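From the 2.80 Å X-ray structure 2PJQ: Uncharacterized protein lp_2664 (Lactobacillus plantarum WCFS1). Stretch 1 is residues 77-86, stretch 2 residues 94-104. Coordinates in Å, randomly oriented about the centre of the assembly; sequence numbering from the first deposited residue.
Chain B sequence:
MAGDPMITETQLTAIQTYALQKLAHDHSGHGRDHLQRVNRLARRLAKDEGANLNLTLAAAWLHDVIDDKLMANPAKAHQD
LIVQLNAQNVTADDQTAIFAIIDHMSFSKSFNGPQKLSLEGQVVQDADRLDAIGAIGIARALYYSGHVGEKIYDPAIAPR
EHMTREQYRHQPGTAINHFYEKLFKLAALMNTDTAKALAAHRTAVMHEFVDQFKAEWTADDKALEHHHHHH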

# COMPACT_ATOMS: atom_id res chain seq x y z
N ALA B 77 -7.33 25.89 -0.40
CA ALA B 77 -6.52 25.49 -1.53
C ALA B 77 -6.94 26.21 -2.79
O ALA B 77 -6.12 26.79 -3.48
CB ALA B 77 -6.59 23.98 -1.73
N HIS B 78 -8.23 26.17 -3.09
CA HIS B 78 -8.74 26.86 -4.27
C HIS B 78 -8.30 28.32 -4.17
O HIS B 78 -7.65 28.85 -5.06
CB HIS B 78 -10.27 26.79 -4.31
CG HIS B 78 -10.79 25.64 -5.10
ND1 HIS B 78 -11.27 25.77 -6.39
CD2 HIS B 78 -10.89 24.32 -4.80
CE1 HIS B 78 -11.63 24.58 -6.85
NE2 HIS B 78 -11.41 23.69 -5.90
N GLN B 79 -8.64 28.96 -3.06
CA GLN B 79 -8.28 30.35 -2.88
C GLN B 79 -6.77 30.59 -2.90
O GLN B 79 -6.32 31.73 -2.86
CB GLN B 79 -8.94 30.90 -1.61
CG GLN B 79 -8.03 31.18 -0.45
CD GLN B 79 -8.82 31.34 0.83
OE1 GLN B 79 -9.89 31.96 0.83
NE2 GLN B 79 -8.31 30.79 1.93
N ASP B 80 -5.98 29.52 -2.96
CA ASP B 80 -4.53 29.69 -3.05
C ASP B 80 -4.10 29.65 -4.51
O ASP B 80 -3.38 30.51 -4.97
CB ASP B 80 -3.78 28.61 -2.27
CG ASP B 80 -3.53 29.01 -0.81
OD1 ASP B 80 -3.34 30.22 -0.54
OD2 ASP B 80 -3.51 28.10 0.06
N LEU B 81 -4.57 28.64 -5.24
CA LEU B 81 -4.22 28.50 -6.65
C LEU B 81 -4.54 29.77 -7.46
O LEU B 81 -3.82 30.10 -8.41
CB LEU B 81 -4.94 27.29 -7.27
CG LEU B 81 -4.80 27.13 -8.79
CD1 LEU B 81 -3.34 26.90 -9.17
CD2 LEU B 81 -5.65 25.97 -9.27
N ILE B 82 -5.60 30.47 -7.11
CA ILE B 82 -5.93 31.69 -7.85
C ILE B 82 -4.84 32.73 -7.58
O ILE B 82 -4.31 33.36 -8.49
CB ILE B 82 -7.32 32.28 -7.47
CG1 ILE B 82 -8.46 31.41 -8.01
CG2 ILE B 82 -7.50 33.64 -8.11
CD1 ILE B 82 -8.55 30.05 -7.38
N VAL B 83 -4.51 32.91 -6.31
CA VAL B 83 -3.47 33.86 -5.93
C VAL B 83 -2.27 33.59 -6.82
O VAL B 83 -1.62 34.51 -7.28
CB VAL B 83 -3.10 33.70 -4.42
CG1 VAL B 83 -1.89 34.55 -4.06
CG2 VAL B 83 -4.29 34.14 -3.56
N GLN B 84 -2.01 32.32 -7.11
CA GLN B 84 -0.88 31.96 -7.97
C GLN B 84 -1.16 32.27 -9.45
O GLN B 84 -0.37 32.93 -10.12
CB GLN B 84 -0.54 30.47 -7.82
CG GLN B 84 0.60 30.02 -8.73
CD GLN B 84 1.84 30.91 -8.59
OE1 GLN B 84 2.13 31.40 -7.50
NE2 GLN B 84 2.57 31.12 -9.69
N LEU B 85 -2.27 31.78 -9.96
CA LEU B 85 -2.60 32.05 -11.34
C LEU B 85 -2.68 33.55 -11.54
O LEU B 85 -2.24 34.06 -12.58
CB LEU B 85 -3.92 31.40 -11.71
CG LEU B 85 -3.87 29.88 -11.86
CD1 LEU B 85 -5.29 29.34 -11.65
CD2 LEU B 85 -3.31 29.49 -13.24
N ASN B 86 -3.23 34.27 -10.57
CA ASN B 86 -3.29 35.73 -10.72
C ASN B 86 -1.89 36.30 -10.74
O ASN B 86 -1.56 37.09 -11.63
CB ASN B 86 -4.11 36.39 -9.62
CG ASN B 86 -5.55 36.58 -10.00
OD1 ASN B 86 -5.85 37.06 -11.09
ND2 ASN B 86 -6.46 36.20 -9.12
N ASP B 94 -8.63 31.81 -19.51
CA ASP B 94 -7.72 30.69 -19.28
C ASP B 94 -7.89 30.10 -17.90
O ASP B 94 -7.83 28.89 -17.74
CB ASP B 94 -6.26 31.11 -19.49
CG ASP B 94 -5.91 31.22 -20.96
OD1 ASP B 94 -6.35 30.35 -21.74
OD2 ASP B 94 -5.18 32.17 -21.32
N GLN B 95 -8.09 30.96 -16.90
CA GLN B 95 -8.31 30.49 -15.52
C GLN B 95 -9.61 29.68 -15.48
O GLN B 95 -9.69 28.66 -14.81
CB GLN B 95 -8.41 31.67 -14.57
CG GLN B 95 -7.16 31.89 -13.76
CD GLN B 95 -7.26 33.07 -12.82
OE1 GLN B 95 -7.44 34.21 -13.25
NE2 GLN B 95 -7.15 32.80 -11.53
N THR B 96 -10.62 30.14 -16.20
CA THR B 96 -11.89 29.43 -16.26
C THR B 96 -11.66 28.03 -16.84
O THR B 96 -12.11 27.04 -16.27
CB THR B 96 -12.95 30.24 -17.11
OG1 THR B 96 -13.53 31.26 -16.31
CG2 THR B 96 -14.07 29.36 -17.57
N ALA B 97 -10.95 27.96 -17.96
CA ALA B 97 -10.70 26.68 -18.62
C ALA B 97 -9.92 25.66 -17.77
O ALA B 97 -9.99 24.46 -18.03
CB ALA B 97 -9.99 26.89 -19.96
N ILE B 98 -9.21 26.16 -16.77
CA ILE B 98 -8.42 25.32 -15.88
C ILE B 98 -9.30 24.65 -14.82
O ILE B 98 -9.12 23.48 -14.50
CB ILE B 98 -7.32 26.15 -15.20
CG1 ILE B 98 -6.38 26.69 -16.27
CG2 ILE B 98 -6.57 25.32 -14.15
CD1 ILE B 98 -5.27 27.58 -15.76
N PHE B 99 -10.24 25.39 -14.27
CA PHE B 99 -11.11 24.80 -13.26
C PHE B 99 -12.14 23.94 -13.94
O PHE B 99 -12.59 22.93 -13.38
CB PHE B 99 -11.78 25.87 -12.43
CG PHE B 99 -10.85 26.51 -11.44
CD1 PHE B 99 -10.58 25.89 -10.23
CD2 PHE B 99 -10.25 27.73 -11.72
CE1 PHE B 99 -9.71 26.47 -9.31
CE2 PHE B 99 -9.39 28.32 -10.81
CZ PHE B 99 -9.12 27.69 -9.60
N ALA B 100 -12.46 24.32 -15.18
CA ALA B 100 -13.41 23.59 -16.00
C ALA B 100 -12.99 22.14 -16.01
O ALA B 100 -13.82 21.24 -15.93
CB ALA B 100 -13.39 24.13 -17.39
N ILE B 101 -11.69 21.91 -16.11
CA ILE B 101 -11.15 20.56 -16.13
C ILE B 101 -11.10 19.98 -14.71
O ILE B 101 -12.01 19.31 -14.25
CB ILE B 101 -9.73 20.55 -16.73
CG1 ILE B 101 -9.79 20.92 -18.21
CG2 ILE B 101 -9.09 19.17 -16.53
CD1 ILE B 101 -8.44 21.11 -18.86
N ILE B 102 -10.00 20.26 -14.03
CA ILE B 102 -9.78 19.81 -12.68
C ILE B 102 -11.05 19.49 -11.91
O ILE B 102 -11.27 18.36 -11.49
CB ILE B 102 -9.00 20.85 -11.92
CG1 ILE B 102 -7.77 21.23 -12.73
CG2 ILE B 102 -8.61 20.32 -10.57
CD1 ILE B 102 -7.09 22.43 -12.18
N ASP B 103 -11.90 20.50 -11.73
CA ASP B 103 -13.13 20.33 -10.96
C ASP B 103 -14.26 19.47 -11.52
O ASP B 103 -15.22 19.20 -10.80
CB ASP B 103 -13.68 21.72 -10.58
CG ASP B 103 -12.71 22.51 -9.71
OD1 ASP B 103 -12.12 21.93 -8.78
OD2 ASP B 103 -12.54 23.73 -9.93
N HIS B 104 -14.15 19.03 -12.77
CA HIS B 104 -15.20 18.23 -13.40
C HIS B 104 -14.65 17.06 -14.21
O HIS B 104 -15.11 16.79 -15.32
CB HIS B 104 -16.03 19.10 -14.33
CG HIS B 104 -16.45 20.39 -13.72
ND1 HIS B 104 -17.37 20.46 -12.69
CD2 HIS B 104 -16.07 21.67 -13.97
CE1 HIS B 104 -17.53 21.72 -12.33
NE2 HIS B 104 -16.75 22.47 -13.09
O HOH W 1 -8.68 35.14 -10.66

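Residues 77-86 and the greater part of 94-104 are helical, and the two helices run roughly antiparallel, their N-to-C directions 146° apart and their axes 11.5 Å apart at closest approach. They are closer at one end than the other: the CA atoms of Leu 85 and Gln 95 lie 7.2 Å apart, those of His 78 and Phe 99 9.5 Å. At the wider end the rings of Phe 99 and His 78 lie between the backbones, and the contact, which buries 416 Å² in all, rests mainly on Gln 95, Phe 99 and Leu 85.

Phe 99 points toward the first helix and fits as a knob among His 78, Leu 81, Ile 82 and Leu 85, residues spaced three and four apart that line one side of that helix. Its CZ lies 3.9 Å from Leu 81 CD2, and its CE2 is 4.3 Å from Leu 85 CD1, so the ring is packed by aliphatic carbon. Against His 78 it meets rim to rim, with ring centroids 5.4 Å apart and planes inclined by 21°; neither ring covers the face of the other. The edge of the imidazole also meets Asp 103, whose OD1 lies near the ring plane, 3.3 Å from His 78 CE1.

Leu 85 carries the apolar contact further along, its CD2 lying 3.7 Å from Ile 98 CD1. Its CB is also 3.5 Å from Gln 95 NE2, where the glutamine side chain, with chi2 at t, reaches toward the first helix; Ile 82 CG2 approaches the same nitrogen at 3.5 Å. No clear direct hydrogen bond joins the stretches. Instead, a water bridges their polar ends, accepting weak hydrogen bonds from Asn 86 ND2 and Gln 95 NE2, each 2.9 Å from its oxygen. The interface therefore depends chiefly on side-chain packing, with this weak bridge at its narrower end.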